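Local coordinates for protein Agap007691-pb (Anopheles gambiae, PDB 5C98) that is a serpin whose function is not known, although membership of that family suggests that it may inhibit serine proteases, at residues A[114-117]-A[118-122]; A[184-187]-A[188-191]; A[246-249]-A[250-254]. All coordinates share one frame; numbering follows the deposited sequence.

Interaction 1 (A[114-117]-A[118-122]); sequences ERLF and HRTFQ
Helix 111-119 joins the parallel strands 95-104 and 124-128, and just past the helix F121 turns back to set its ring edge against the face of F117. The two ring centroids are 5.7 Å apart and the planes stand at 81°, a T-shaped pair. F121 CE2 also packs 3.9 Å from L116 CB. Both phenylalanines and L116 are buried: I79 of helix 75-89 meets L116 and F121, while F113 stacks on F117.

The backbone holds this return. F121 N reaches L116 O, five residues back, in a nearly linear bond of 2.8 Å, arriving almost head-on to the carbonyl. R115 O is gripped twice, from opposite faces of its plane: R119 N comes from one, and T120 OG1, 2.9 Å away, from the other. With OG1 anti to the carbonyl carbon and beside its own backbone N (chi1 -49°), the T120 hydroxyl points back to R115 O.

The outer side is more polar. The R119 chain bends at chi3 and doubles back, laying one guanidinium face over R115 CA, with NH2 3.3 Å from R115 CB. A water in the guanidinium plane joins R119 NH1 to E114 OE1, whose charged atoms do not meet directly. R115 instead pairs through NH2 with E112. H118 turns a ring face to E114 CA, 4.3 Å from the ring centroid, a CH-pi contact. Aromatic packing on the buried side and water-bridged charge on the outer side thus close the helix of a beta-alpha-beta crossover, the connection that links two neighbouring strands of the serpin's main sheet.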
loop_
_atom_site.group_PDB
_atom_site.type_symbol
_atom_site.label_atom_id
_atom_site.label_comp_id
_atom_site.label_asym_id
_atom_site.label_seq_id
_atom_site.Cartn_x
_atom_site.Cartn_y
_atom_site.Cartn_z
ATOM N N GLU A 114 -11.600 4.753 23.894
ATOM C CA GLU A 114 -12.768 3.922 23.617
ATOM C C GLU A 114 -13.749 4.647 22.710
ATOM O O GLU A 114 -14.270 4.072 21.748
ATOM C CB GLU A 114 -13.455 3.562 24.930
ATOM C CG GLU A 114 -12.692 2.579 25.801
ATOM C CD GLU A 114 -13.364 2.358 27.155
ATOM O OE1 GLU A 114 -14.088 3.268 27.639
ATOM O OE2 GLU A 114 -13.178 1.261 27.727
ATOM N N ARG A 115 -14.033 5.917 23.005
ATOM C CA ARG A 115 -14.971 6.663 22.173
ATOM C C ARG A 115 -14.483 6.700 20.729
ATOM O O ARG A 115 -15.245 6.432 19.792
ATOM C CB ARG A 115 -15.146 8.089 22.714
ATOM C CG ARG A 115 -16.142 8.925 21.889
ATOM C CD ARG A 115 -16.254 10.381 22.359
ATOM N NE ARG A 115 -14.993 11.121 22.232
ATOM C CZ ARG A 115 -14.574 11.753 21.133
ATOM N NH1 ARG A 115 -15.321 11.762 20.040
ATOM N NH2 ARG A 115 -13.414 12.406 21.132
ATOM N N LEU A 116 -13.208 7.021 20.533
ATOM C CA LEU A 116 -12.692 7.197 19.188
ATOM C C LEU A 116 -12.563 5.859 18.461
ATOM O O LEU A 116 -12.960 5.739 17.297
ATOM C CB LEU A 116 -11.347 7.925 19.236
ATOM C CG LEU A 116 -11.430 9.399 19.573
ATOM C CD1 LEU A 116 -10.026 9.915 19.822
ATOM C CD2 LEU A 116 -12.101 10.152 18.445
ATOM N N PHE A 117 -12.020 4.846 19.130
ATOM C CA PHE A 117 -11.681 3.608 18.441
ATOM C C PHE A 117 -12.824 2.613 18.411
ATOM O O PHE A 117 -12.834 1.746 17.530
ATOM C CB PHE A 117 -10.407 3.004 19.041
ATOM C CG PHE A 117 -9.143 3.649 18.543
ATOM C CD1 PHE A 117 -8.796 4.950 18.904
ATOM C CD2 PHE A 117 -8.291 2.970 17.683
ATOM C CE1 PHE A 117 -7.639 5.538 18.435
ATOM C CE2 PHE A 117 -7.123 3.572 17.209
ATOM C CZ PHE A 117 -6.810 4.857 17.577
ATOM N N HIS A 118 -13.780 2.708 19.331
ATOM C CA HIS A 118 -14.923 1.798 19.324
ATOM C C HIS A 118 -16.148 2.398 18.680
ATOM O O HIS A 118 -16.996 1.650 18.183
ATOM C CB HIS A 118 -15.308 1.361 20.740
ATOM C CG HIS A 118 -14.249 0.581 21.446
ATOM N ND1 HIS A 118 -14.259 0.383 22.810
ATOM C CD2 HIS A 118 -13.158 -0.069 20.981
ATOM C CE1 HIS A 118 -13.208 -0.339 23.155
ATOM N NE2 HIS A 118 -12.524 -0.625 22.063
ATOM N N ARG A 119 -16.282 3.728 18.708
ATOM C CA ARG A 119 -17.530 4.378 18.335
ATOM C C ARG A 119 -17.379 5.521 17.340
ATOM O O ARG A 119 -18.381 6.169 17.034
ATOM C CB ARG A 119 -18.298 4.860 19.595
ATOM C CG ARG A 119 -18.381 3.785 20.709
ATOM C CD ARG A 119 -19.285 4.166 21.907
ATOM N NE ARG A 119 -18.864 5.399 22.568
ATOM C CZ ARG A 119 -18.044 5.471 23.614
ATOM N NH1 ARG A 119 -17.528 4.378 24.159
ATOM N NH2 ARG A 119 -17.744 6.656 24.128
ATOM N N THR A 120 -16.174 5.787 16.817
ATOM C CA THR A 120 -15.971 6.866 15.851
ATOM C C THR A 120 -15.271 6.356 14.588
ATOM O O THR A 120 -15.831 6.417 13.490
ATOM C CB THR A 120 -15.148 8.013 16.457
ATOM O OG1 THR A 120 -15.697 8.387 17.728
ATOM C CG2 THR A 120 -15.154 9.208 15.542
ATOM N N PHE A 121 -14.044 5.867 14.725
ATOM C CA PHE A 121 -13.268 5.463 13.560
ATOM C C PHE A 121 -13.728 4.108 13.045
ATOM O O PHE A 121 -14.219 3.264 13.797
ATOM C CB PHE A 121 -11.784 5.364 13.925
ATOM C CG PHE A 121 -11.128 6.679 14.201
ATOM C CD1 PHE A 121 -11.233 7.753 13.306
ATOM C CD2 PHE A 121 -10.393 6.843 15.352
ATOM C CE1 PHE A 121 -10.600 8.966 13.591
ATOM C CE2 PHE A 121 -9.773 8.029 15.620
ATOM C CZ PHE A 121 -9.864 9.078 14.745
ATOM N N GLN A 122 -13.559 3.915 11.739
ATOM C CA GLN A 122 -13.807 2.651 11.043
ATOM C C GLN A 122 -12.560 1.805 11.240
ATOM O O GLN A 122 -11.590 1.894 10.483
ATOM C CB GLN A 122 -14.075 2.983 9.582
ATOM C CG GLN A 122 -14.284 1.919 8.574
ATOM C CD GLN A 122 -14.522 2.555 7.192
ATOM O OE1 GLN A 122 -14.866 3.752 7.075
ATOM N NE2 GLN A 122 -14.326 1.769 6.149
HETATM O O HOH W 1 -16.182 4.936 26.922
#

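Interaction 2 (A[184-187]-A[188-191]); sequences RFNP and ADTA
N186 and D189 are the first and last residues of a beta turn, with P187 and A188 at its corners; a second turn, from P187 to T190, overlaps it just before strand 191-194. Both have the backbone angles of type I turns. The N186 carbonyl oxygen is doubly occupied: D189 N reaches N186 O at 2.8 Å from well above the carbonyl plane, and a water donates to N186 O at 2.7 Å. That same water donates to T190 OG1 as well, at 2.6 Å, and so spans the two turns. The T190 hydroxyl has a further, direct hydrogen bond to E331 OE2, while its side chain rests on S206 and M208 of strand 204-219.

In the second turn T190 N is bonded to P187 O over 3.1 Å. The donor stands 73° out of the carbonyl plane, far from either lone pair.

N186 N gives its hydrogen to a second water, 2.9 Å away, which leans only weakly on D189 OD2. The N186 side chain, CG anti to the backbone N at chi1 -155°, carries OD1 over A188 and makes an Asx turn in the conformer described. Because N186 is modelled in two conformers, that side-chain bond is doubtful as a constant feature: in this copy A188 N lies 3.3 Å from N186 OD1, tilted 29° from the amide carbonyl plane.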
loop_
_atom_site.group_PDB
_atom_site.type_symbol
_atom_site.label_atom_id
_atom_site.label_comp_id
_atom_site.label_asym_id
_atom_site.label_seq_id
_atom_site.Cartn_x
_atom_site.Cartn_y
_atom_site.Cartn_z
ATOM N N ARG A 184 -9.094 -6.708 -21.834
ATOM C CA ARG A 184 -9.401 -8.077 -22.236
ATOM C C ARG A 184 -8.126 -8.758 -22.713
ATOM O O ARG A 184 -7.713 -8.583 -23.860
ATOM C CB ARG A 184 -10.468 -8.078 -23.326
ATOM N N PHE A 185 -7.508 -9.539 -21.831
ATOM C CA PHE A 185 -6.463 -10.484 -22.209
ATOM C C PHE A 185 -7.114 -11.835 -22.476
ATOM O O PHE A 185 -7.988 -12.265 -21.720
ATOM C CB PHE A 185 -5.434 -10.648 -21.082
ATOM C CG PHE A 185 -4.527 -9.454 -20.882
ATOM C CD1 PHE A 185 -3.429 -9.265 -21.692
ATOM C CD2 PHE A 185 -4.761 -8.537 -19.874
ATOM C CE1 PHE A 185 -2.590 -8.184 -21.514
ATOM C CE2 PHE A 185 -3.922 -7.464 -19.688
ATOM C CZ PHE A 185 -2.840 -7.284 -20.509
ATOM N N ASN A 186 -6.684 -12.505 -23.548
ATOM C CA ASN A 186 -7.249 -13.786 -23.903
ATOM C C ASN A 186 -6.346 -14.902 -23.407
ATOM O O ASN A 186 -5.166 -14.945 -23.781
ATOM C CB ASN A 186 -7.413 -13.876 -25.407
ATOM C CG ASN A 186 -8.483 -14.846 -25.793
ATOM O OD1 ASN A 186 -8.204 -16.024 -25.983
ATOM N ND2 ASN A 186 -9.715 -14.367 -25.882
ATOM N N PRO A 187 -6.837 -15.824 -22.570
ATOM C CA PRO A 187 -5.943 -16.884 -22.076
ATOM C C PRO A 187 -5.400 -17.791 -23.162
ATOM O O PRO A 187 -4.340 -18.409 -22.962
ATOM C CB PRO A 187 -6.792 -17.635 -21.041
ATOM C CG PRO A 187 -8.159 -17.151 -21.223
ATOM C CD PRO A 187 -8.155 -15.853 -21.924
ATOM N N ALA A 188 -6.057 -17.877 -24.330
ATOM C CA ALA A 188 -5.467 -18.625 -25.432
ATOM C C ALA A 188 -4.160 -17.995 -25.894
ATOM O O ALA A 188 -3.316 -18.679 -26.482
ATOM C CB ALA A 188 -6.457 -18.723 -26.596
ATOM N N ASP A 189 -3.949 -16.720 -25.575
ATOM C CA ASP A 189 -2.771 -15.976 -25.986
ATOM C C ASP A 189 -1.716 -15.905 -24.888
ATOM O O ASP A 189 -0.643 -15.329 -25.109
ATOM C CB ASP A 189 -3.199 -14.559 -26.381
ATOM C CG ASP A 189 -3.910 -14.516 -27.729
ATOM O OD1 ASP A 189 -3.529 -15.297 -28.629
ATOM O OD2 ASP A 189 -4.854 -13.707 -27.882
ATOM N N THR A 190 -2.007 -16.452 -23.715
ATOM C CA THR A 190 -1.041 -16.514 -22.634
ATOM C C THR A 190 -0.067 -17.653 -22.892
ATOM O O THR A 190 -0.474 -18.764 -23.248
ATOM C CB THR A 190 -1.794 -16.719 -21.315
ATOM O OG1 THR A 190 -2.640 -15.588 -21.079
ATOM C CG2 THR A 190 -0.844 -16.881 -20.122
ATOM N N ALA A 191 1.220 -17.373 -22.734
ATOM C CA ALA A 191 2.245 -18.376 -22.972
ATOM C C ALA A 191 3.414 -18.123 -22.039
ATOM O O ALA A 191 3.552 -17.035 -21.459
ATOM C CB ALA A 191 2.735 -18.336 -24.426
HETATM O O HOH W 2 -3.156 -13.507 -22.603
HETATM O O HOH W 3 -5.624 -11.151 -25.929
#

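Interaction 3 (A[246-249]-A[250-254]); sequences DGTE and LRQIV
Apolar contact comes first: the methyl CG2 of T248 meets CD1 of I253 at 3.5 Å, the two side chains crossing at about a right angle. T248 holds CG2 anti to its backbone N, which sends the methyl, and not the hydroxyl, toward the helix. The same methyl also lies against the amide end of Q252, with T248 CG2 3.6 Å from Q252 OE1. On the buried side, I253 rests on L242 and P244 of strand 237-244, and L250 on M355 of strand 354-360.

This is the N-terminus of helix 250-256, with E249 at the N-cap; T248 and I253 occupy the positions just before the cap and in the first turn that are paired in a hydrophobic staple.

Direct hydrogen bonding is sparse. E249 O accepts from Q252 N at 3.0 Å, but the N-H...O angle is only 135° and the bond is weak. Water adds two bridges. One molecule donates to E249 OE1 at 2.9 Å and accepts from R251 N at 3.1 Å, so that the carboxylate caps an amide of the first turn through water. Another accepts from E249 N and donates to Q252 OE1, the latter at 2.6 Å.

Among the charges, E249 bends at chi2 (-73°), bringing OE1 to 4.2 Å from R251 NH1, too far for a salt bridge; the carboxylate and guanidinium planes are 23° apart. R251 NH1 has its salt bridge with E35, and the helix end probably favours the negative charge of E249 as well.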
loop_
_atom_site.group_PDB
_atom_site.type_symbol
_atom_site.label_atom_id
_atom_site.label_comp_id
_atom_site.label_asym_id
_atom_site.label_seq_id
_atom_site.Cartn_x
_atom_site.Cartn_y
_atom_site.Cartn_z
ATOM N N ASP A 246 15.084 0.251 -22.354
ATOM C CA ASP A 246 16.303 -0.549 -22.376
ATOM C C ASP A 246 17.500 0.307 -21.985
ATOM O O ASP A 246 17.560 1.500 -22.293
ATOM C CB ASP A 246 16.533 -1.111 -23.770
ATOM C CG ASP A 246 15.561 -2.219 -24.095
ATOM O OD1 ASP A 246 15.641 -3.277 -23.438
ATOM O OD2 ASP A 246 14.704 -2.024 -24.971
ATOM N N GLY A 247 18.452 -0.316 -21.294
ATOM C CA GLY A 247 19.628 0.369 -20.805
ATOM C C GLY A 247 19.408 1.217 -19.575
ATOM O O GLY A 247 20.310 1.970 -19.188
ATOM N N THR A 248 18.226 1.148 -18.966
ATOM C CA THR A 248 17.909 1.917 -17.773
ATOM C C THR A 248 17.412 0.963 -16.705
ATOM O O THR A 248 16.564 0.110 -16.971
ATOM C CB THR A 248 16.813 2.944 -18.069
ATOM O OG1 THR A 248 17.217 3.755 -19.178
ATOM C CG2 THR A 248 16.543 3.825 -16.871
ATOM N N GLU A 249 17.942 1.124 -15.500
ATOM C CA GLU A 249 17.566 0.309 -14.358
ATOM C C GLU A 249 16.265 0.825 -13.742
ATOM O O GLU A 249 16.019 2.028 -13.704
ATOM C CB GLU A 249 18.658 0.428 -13.287
ATOM C CG GLU A 249 20.017 -0.149 -13.636
ATOM C CD GLU A 249 20.010 -1.644 -13.619
ATOM O OE1 GLU A 249 19.341 -2.223 -12.729
ATOM O OE2 GLU A 249 20.660 -2.240 -14.496
ATOM N N LEU A 250 15.436 -0.091 -13.252
ATOM C CA LEU A 250 14.223 0.309 -12.552
ATOM C C LEU A 250 14.539 1.230 -11.387
ATOM O O LEU A 250 13.808 2.180 -11.144
ATOM C CB LEU A 250 13.427 -0.915 -12.121
ATOM C CG LEU A 250 12.141 -0.570 -11.367
ATOM C CD1 LEU A 250 11.163 0.240 -12.227
ATOM C CD2 LEU A 250 11.463 -1.841 -10.865
ATOM N N ARG A 251 15.652 1.003 -10.687
ATOM C CA ARG A 251 15.982 1.860 -9.548
ATOM C C ARG A 251 16.060 3.323 -9.958
ATOM O O ARG A 251 15.711 4.215 -9.167
ATOM C CB ARG A 251 17.308 1.436 -8.941
ATOM C CG ARG A 251 17.662 2.119 -7.651
ATOM C CD ARG A 251 19.009 1.612 -7.153
ATOM N NE ARG A 251 20.083 2.000 -8.069
ATOM C CZ ARG A 251 20.567 1.245 -9.053
ATOM N NH1 ARG A 251 20.095 0.026 -9.280
ATOM N NH2 ARG A 251 21.534 1.719 -9.822
ATOM N N GLN A 252 16.506 3.602 -11.187
ATOM C CA GLN A 252 16.577 4.991 -11.625
ATOM C C GLN A 252 15.189 5.618 -11.723
ATOM O O GLN A 252 14.993 6.779 -11.356
ATOM C CB GLN A 252 17.290 5.078 -12.975
ATOM C CG GLN A 252 17.573 6.497 -13.412
ATOM C CD GLN A 252 18.154 6.571 -14.809
ATOM O OE1 GLN A 252 19.030 5.785 -15.177
ATOM N NE2 GLN A 252 17.663 7.517 -15.599
ATOM N N ILE A 253 14.207 4.873 -12.227
ATOM C CA ILE A 253 12.845 5.388 -12.302
ATOM C C ILE A 253 12.291 5.587 -10.899
ATOM O O ILE A 253 11.684 6.612 -10.589
ATOM C CB ILE A 253 11.959 4.416 -13.114
ATOM C CG1 ILE A 253 12.147 4.580 -14.634
ATOM C CG2 ILE A 253 10.468 4.638 -12.824
ATOM C CD1 ILE A 253 13.505 4.326 -15.178
ATOM N N VAL A 254 12.459 4.589 -10.036
ATOM C CA VAL A 254 11.885 4.652 -8.702
ATOM C C VAL A 254 12.457 5.840 -7.942
ATOM O O VAL A 254 11.725 6.571 -7.267
ATOM C CB VAL A 254 12.183 3.355 -7.936
ATOM C CG1 VAL A 254 11.817 3.506 -6.429
ATOM C CG2 VAL A 254 11.447 2.204 -8.539
HETATM O O HOH W 4 17.263 -1.603 -10.802
HETATM O O HOH W 5 19.853 3.356 -15.075
#

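How the interactions relate
All three are local contacts in one serpin chain, and none touches another. Interaction 1 sits on the opposite side of the chain's centre from the other two; its centre is about 47 Å from that of interaction 2 and about 44 Å from that of interaction 3, while these are about 28 Å apart. Interactions 1 and 3 treat opposite ends of different helices, and both are partly buried, with an apolar inner side and a polar outer one. Interaction 1 relies on aromatic rings and direct backbone bonds, whereas interaction 3 leans on water and a methyl contact. Interaction 2, on the surface, has no helix to finish and consists almost wholly of backbone turns and bound water.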